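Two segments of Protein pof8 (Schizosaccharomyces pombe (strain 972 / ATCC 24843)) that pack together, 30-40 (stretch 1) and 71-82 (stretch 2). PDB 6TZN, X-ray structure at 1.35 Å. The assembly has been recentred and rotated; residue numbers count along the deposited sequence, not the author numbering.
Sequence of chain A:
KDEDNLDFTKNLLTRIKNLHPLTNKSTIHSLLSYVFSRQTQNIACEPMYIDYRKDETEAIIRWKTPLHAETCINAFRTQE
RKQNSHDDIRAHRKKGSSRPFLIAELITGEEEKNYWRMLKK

Stretch 1, residues 30-40: SLLSYVFSRQT
Stretch 2 (71-82) TCINAFRTQERK

Two helices of pof8 cross almost at right angles: the helix of stretch 1 and that of stretch 2, both begun earlier in the chain, approach to 8.9 Å between axes, with 85° between their N-to-C directions. Register is set by two close CA pairs: F36 CA lies 6.2 Å from C72 CA, and at Q39 CA to A75 CA the backbones are 5.4 Å apart, and the CA-to-CB bond of A75 points toward stretch 1. Stretch 2 is helical through T78; Q79 (phi/psi -110/124) leaves helical geometry, and E80 to K82 continue extended. The contact buries 666 Å² in all.

V35 (chi1 t) touches A75, F76, Q79 and R81. Its CG1 packs 3.6 Å from A75 CB and over one face of the F76 ring, 4.1 Å from the centroid and 14° off the normal. F76 (m, chi2 -79°) has a CA-to-CB bond pointing away from stretch 1, yet its ring end comes nearer, so that L31 and L32 meet its edge: L31 CD2 lies 3.7 Å from F76 CZ and L32 CD2 3.8 Å from F76 CE2. The CA-to-CB bonds of L31 (t, chi2 152°) and L32 (m, t) point sideways to stretch 2, but their ends come nearer, to this ring; L32 CD2 also reaches C72 SG at 4.4 Å, C72 being t.

A second aromatic contact reverses the roles. F36 (t, chi2 -78°) turns one face to T71 (m), whose CG2 sits 3.6 Å from the ring centroid, 17° off the normal, and 3.5 Å from F36 CZ. T40 CG2 touches the same methyl, T71 CG2, at 3.7 Å.

The CA-to-CB bond of Q39 (t, p, chi3 20°) points toward stretch 2, and the side chain is a knob among T71, N74, A75 and T78. Its CB lies 3.7 Å from A75 CB, its OE1 3.3 Å from A75 CA and 3.2 Å from T78 OG1. T78 (p) directs its hydroxyl back to its own helix, T78 OG1 donating to N74 O at 2.9 Å. One water accepts from N74 ND2 at 3.1 Å and, weakly, from Q39 NE2 at 3.4 Å, bridging the two amides.

Q79 (m, t, chi3 35°) uses both ends of its amide. Q79 NE2 donates to V35 O at 3.3 Å (164°) and weakly to Q39 OE1 at 3.3 Å, while Q79 OE1 accepts from R81 NE at 2.9 Å and R81 NH2 at 2.8 Å. With this fork the guanidinium of R81 (m, chi2 -95° between wells, chi3 t, chi4 -158°) lies beside stretch 1: R81 NE is 3.8 Å from V35 CG2, and R81 NH1 meets the edge of the Y34 ring (t, chi2 -84°) 3.7 Å from Y34 CE1. The CA-to-CB bond of R38 (m, p, t, chi4 153°) points toward stretch 2, with R38 CB 3.6 Å from Q79 NE2, but its end leads away, folding back so that R38 NH1 donates to Y34 O at 3.1 Å.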

# COMPACT_ATOMS: atom_id res chain seq x y z
N SER A 30 -5.61 2.34 7.59
CA SER A 30 -5.45 1.59 8.83
C SER A 30 -4.64 0.32 8.61
O SER A 30 -3.79 -0.03 9.45
CB SER A 30 -6.82 1.24 9.41
OG SER A 30 -7.50 2.42 9.80
N LEU A 31 -4.90 -0.39 7.51
CA LEU A 31 -4.15 -1.60 7.21
C LEU A 31 -2.67 -1.29 7.02
O LEU A 31 -1.79 -1.97 7.59
CB LEU A 31 -4.74 -2.27 5.97
CG LEU A 31 -4.16 -3.62 5.53
CD1 LEU A 31 -5.23 -4.43 4.79
CD2 LEU A 31 -2.93 -3.43 4.65
N LEU A 32 -2.36 -0.27 6.22
CA LEU A 32 -0.97 0.11 6.02
C LEU A 32 -0.30 0.47 7.34
O LEU A 32 0.83 0.04 7.60
CB LEU A 32 -0.90 1.28 5.04
CG LEU A 32 -1.26 0.98 3.59
CD1 LEU A 32 -1.29 2.26 2.79
CD2 LEU A 32 -0.29 -0.01 2.97
N SER A 33 -0.97 1.24 8.19
CA SER A 33 -0.39 1.62 9.47
C SER A 33 -0.17 0.40 10.36
O SER A 33 0.87 0.29 11.03
CB SER A 33 -1.29 2.63 10.17
OG SER A 33 -1.50 3.76 9.34
N TYR A 34 -1.13 -0.52 10.38
CA TYR A 34 -1.01 -1.73 11.19
C TYR A 34 0.20 -2.55 10.76
O TYR A 34 1.01 -2.98 11.59
CB TYR A 34 -2.31 -2.53 11.06
CG TYR A 34 -2.37 -3.76 11.93
CD1 TYR A 34 -1.79 -4.96 11.52
CD2 TYR A 34 -3.00 -3.72 13.16
CE1 TYR A 34 -1.83 -6.08 12.32
CE2 TYR A 34 -3.06 -4.84 13.97
CZ TYR A 34 -2.47 -6.01 13.55
OH TYR A 34 -2.53 -7.12 14.35
N VAL A 35 0.33 -2.78 9.46
CA VAL A 35 1.44 -3.58 8.93
C VAL A 35 2.77 -2.86 9.15
O VAL A 35 3.76 -3.48 9.59
CB VAL A 35 1.17 -3.90 7.45
CG1 VAL A 35 2.37 -4.54 6.79
CG2 VAL A 35 -0.04 -4.81 7.33
N PHE A 36 2.81 -1.56 8.86
CA PHE A 36 4.02 -0.76 9.02
C PHE A 36 4.56 -0.86 10.44
O PHE A 36 5.77 -1.01 10.65
CB PHE A 36 3.67 0.70 8.69
CG PHE A 36 4.84 1.61 8.39
CD1 PHE A 36 5.62 2.12 9.42
CD2 PHE A 36 5.12 2.00 7.09
CE1 PHE A 36 6.68 2.98 9.15
CE2 PHE A 36 6.17 2.86 6.81
CZ PHE A 36 6.95 3.34 7.84
N SER A 37 3.67 -0.80 11.44
CA SER A 37 4.11 -0.82 12.83
C SER A 37 4.74 -2.14 13.23
O SER A 37 5.56 -2.17 14.16
CB SER A 37 2.95 -0.46 13.76
OG SER A 37 2.01 -1.50 13.85
N ARG A 38 4.38 -3.24 12.56
CA ARG A 38 5.06 -4.52 12.80
C ARG A 38 6.42 -4.58 12.12
O ARG A 38 7.25 -5.42 12.51
CB ARG A 38 4.21 -5.69 12.30
CG ARG A 38 3.26 -6.26 13.33
CD ARG A 38 1.96 -5.52 13.34
NE ARG A 38 1.21 -5.78 14.55
CZ ARG A 38 0.33 -4.94 15.08
NH1 ARG A 38 0.09 -3.79 14.46
NH2 ARG A 38 -0.29 -5.26 16.21
N GLN A 39 6.68 -3.73 11.14
CA GLN A 39 7.95 -3.72 10.42
C GLN A 39 9.00 -2.86 11.13
O GLN A 39 10.18 -3.21 11.14
CB GLN A 39 7.74 -3.24 8.99
CG GLN A 39 8.91 -3.45 8.06
CD GLN A 39 9.23 -4.92 7.86
OE1 GLN A 39 8.38 -5.79 8.10
NE2 GLN A 39 10.43 -5.21 7.40
N THR A 40 8.57 -1.75 11.73
CA THR A 40 9.49 -0.89 12.44
C THR A 40 8.71 -0.04 13.43
O THR A 40 7.55 0.32 13.19
CB THR A 40 10.29 0.00 11.49
OG1 THR A 40 11.25 0.76 12.23
CG2 THR A 40 9.37 0.96 10.74
N THR A 71 10.02 0.97 3.70
CA THR A 71 9.52 0.20 4.83
C THR A 71 8.25 -0.55 4.44
O THR A 71 8.06 -1.71 4.83
CB THR A 71 9.25 1.14 6.01
OG1 THR A 71 10.47 1.79 6.40
CG2 THR A 71 8.66 0.39 7.19
N CYS A 72 7.37 0.10 3.68
CA CYS A 72 6.16 -0.56 3.20
C CYS A 72 6.50 -1.77 2.34
O CYS A 72 5.93 -2.86 2.53
CB CYS A 72 5.33 0.45 2.41
SG CYS A 72 3.87 -0.26 1.63
N ILE A 73 7.42 -1.61 1.39
CA ILE A 73 7.81 -2.72 0.53
C ILE A 73 8.34 -3.88 1.36
O ILE A 73 7.95 -5.05 1.16
CB ILE A 73 8.84 -2.27 -0.52
CG1 ILE A 73 8.26 -1.16 -1.41
CG2 ILE A 73 9.30 -3.46 -1.35
CD1 ILE A 73 6.99 -1.53 -2.07
N ASN A 74 9.22 -3.59 2.32
CA ASN A 74 9.80 -4.64 3.14
C ASN A 74 8.73 -5.33 3.98
O ASN A 74 8.76 -6.55 4.16
CB ASN A 74 10.89 -4.06 4.05
CG ASN A 74 12.11 -3.62 3.27
OD1 ASN A 74 12.33 -4.06 2.15
ND2 ASN A 74 12.91 -2.75 3.88
N ALA A 75 7.77 -4.56 4.49
CA ALA A 75 6.73 -5.12 5.36
C ALA A 75 5.90 -6.17 4.63
O ALA A 75 5.66 -7.26 5.16
CB ALA A 75 5.84 -3.99 5.88
N PHE A 76 5.43 -5.85 3.43
CA PHE A 76 4.60 -6.82 2.71
C PHE A 76 5.41 -7.96 2.12
O PHE A 76 4.85 -9.04 1.88
CB PHE A 76 3.75 -6.13 1.65
CG PHE A 76 2.61 -5.34 2.22
CD1 PHE A 76 1.46 -5.98 2.64
CD2 PHE A 76 2.71 -3.97 2.37
CE1 PHE A 76 0.41 -5.27 3.19
CE2 PHE A 76 1.67 -3.24 2.91
CZ PHE A 76 0.51 -3.89 3.31
N ARG A 77 6.71 -7.77 1.89
CA ARG A 77 7.53 -8.88 1.44
C ARG A 77 7.73 -9.90 2.55
O ARG A 77 7.74 -11.11 2.30
CB ARG A 77 8.88 -8.38 0.94
CG ARG A 77 9.73 -9.48 0.32
CD ARG A 77 11.14 -9.01 0.02
NE ARG A 77 11.90 -8.76 1.24
CZ ARG A 77 12.27 -7.56 1.66
NH1 ARG A 77 11.94 -6.48 0.96
NH2 ARG A 77 12.96 -7.43 2.79
N THR A 78 7.87 -9.44 3.79
CA THR A 78 8.19 -10.33 4.89
C THR A 78 6.97 -10.79 5.69
O THR A 78 7.06 -11.81 6.37
CB THR A 78 9.24 -9.71 5.82
OG1 THR A 78 8.75 -8.49 6.37
CG2 THR A 78 10.52 -9.40 5.04
N GLN A 79 5.84 -10.10 5.59
CA GLN A 79 4.62 -10.48 6.30
C GLN A 79 3.59 -10.98 5.29
O GLN A 79 3.24 -10.26 4.35
CB GLN A 79 4.05 -9.28 7.06
CG GLN A 79 5.00 -8.58 8.02
CD GLN A 79 4.38 -7.33 8.63
OE1 GLN A 79 3.18 -7.30 8.88
NE2 GLN A 79 5.19 -6.31 8.86
N GLU A 80 3.09 -12.20 5.51
CA GLU A 80 1.94 -12.70 4.76
C GLU A 80 0.68 -12.02 5.26
O GLU A 80 0.30 -12.16 6.42
CB GLU A 80 1.79 -14.21 4.98
CG GLU A 80 2.79 -15.06 4.28
CD GLU A 80 2.59 -16.55 4.54
OE1 GLU A 80 3.24 -17.35 3.85
OE2 GLU A 80 1.78 -16.92 5.43
N ARG A 81 0.03 -11.27 4.39
CA ARG A 81 -1.21 -10.61 4.76
C ARG A 81 -2.21 -10.81 3.64
O ARG A 81 -1.85 -10.76 2.46
CB ARG A 81 -0.99 -9.11 5.02
CG ARG A 81 0.05 -8.78 6.06
CD ARG A 81 -0.55 -8.56 7.42
NE ARG A 81 0.47 -8.37 8.44
CZ ARG A 81 0.29 -8.56 9.74
NH1 ARG A 81 -0.88 -8.95 10.22
NH2 ARG A 81 1.31 -8.39 10.58
N LYS A 82 -3.47 -11.03 4.01
CA LYS A 82 -4.57 -11.13 3.06
C LYS A 82 -5.78 -10.47 3.69
O LYS A 82 -6.14 -10.81 4.82
CB LYS A 82 -4.91 -12.59 2.75
O HOH W 1 12.11 -2.27 6.84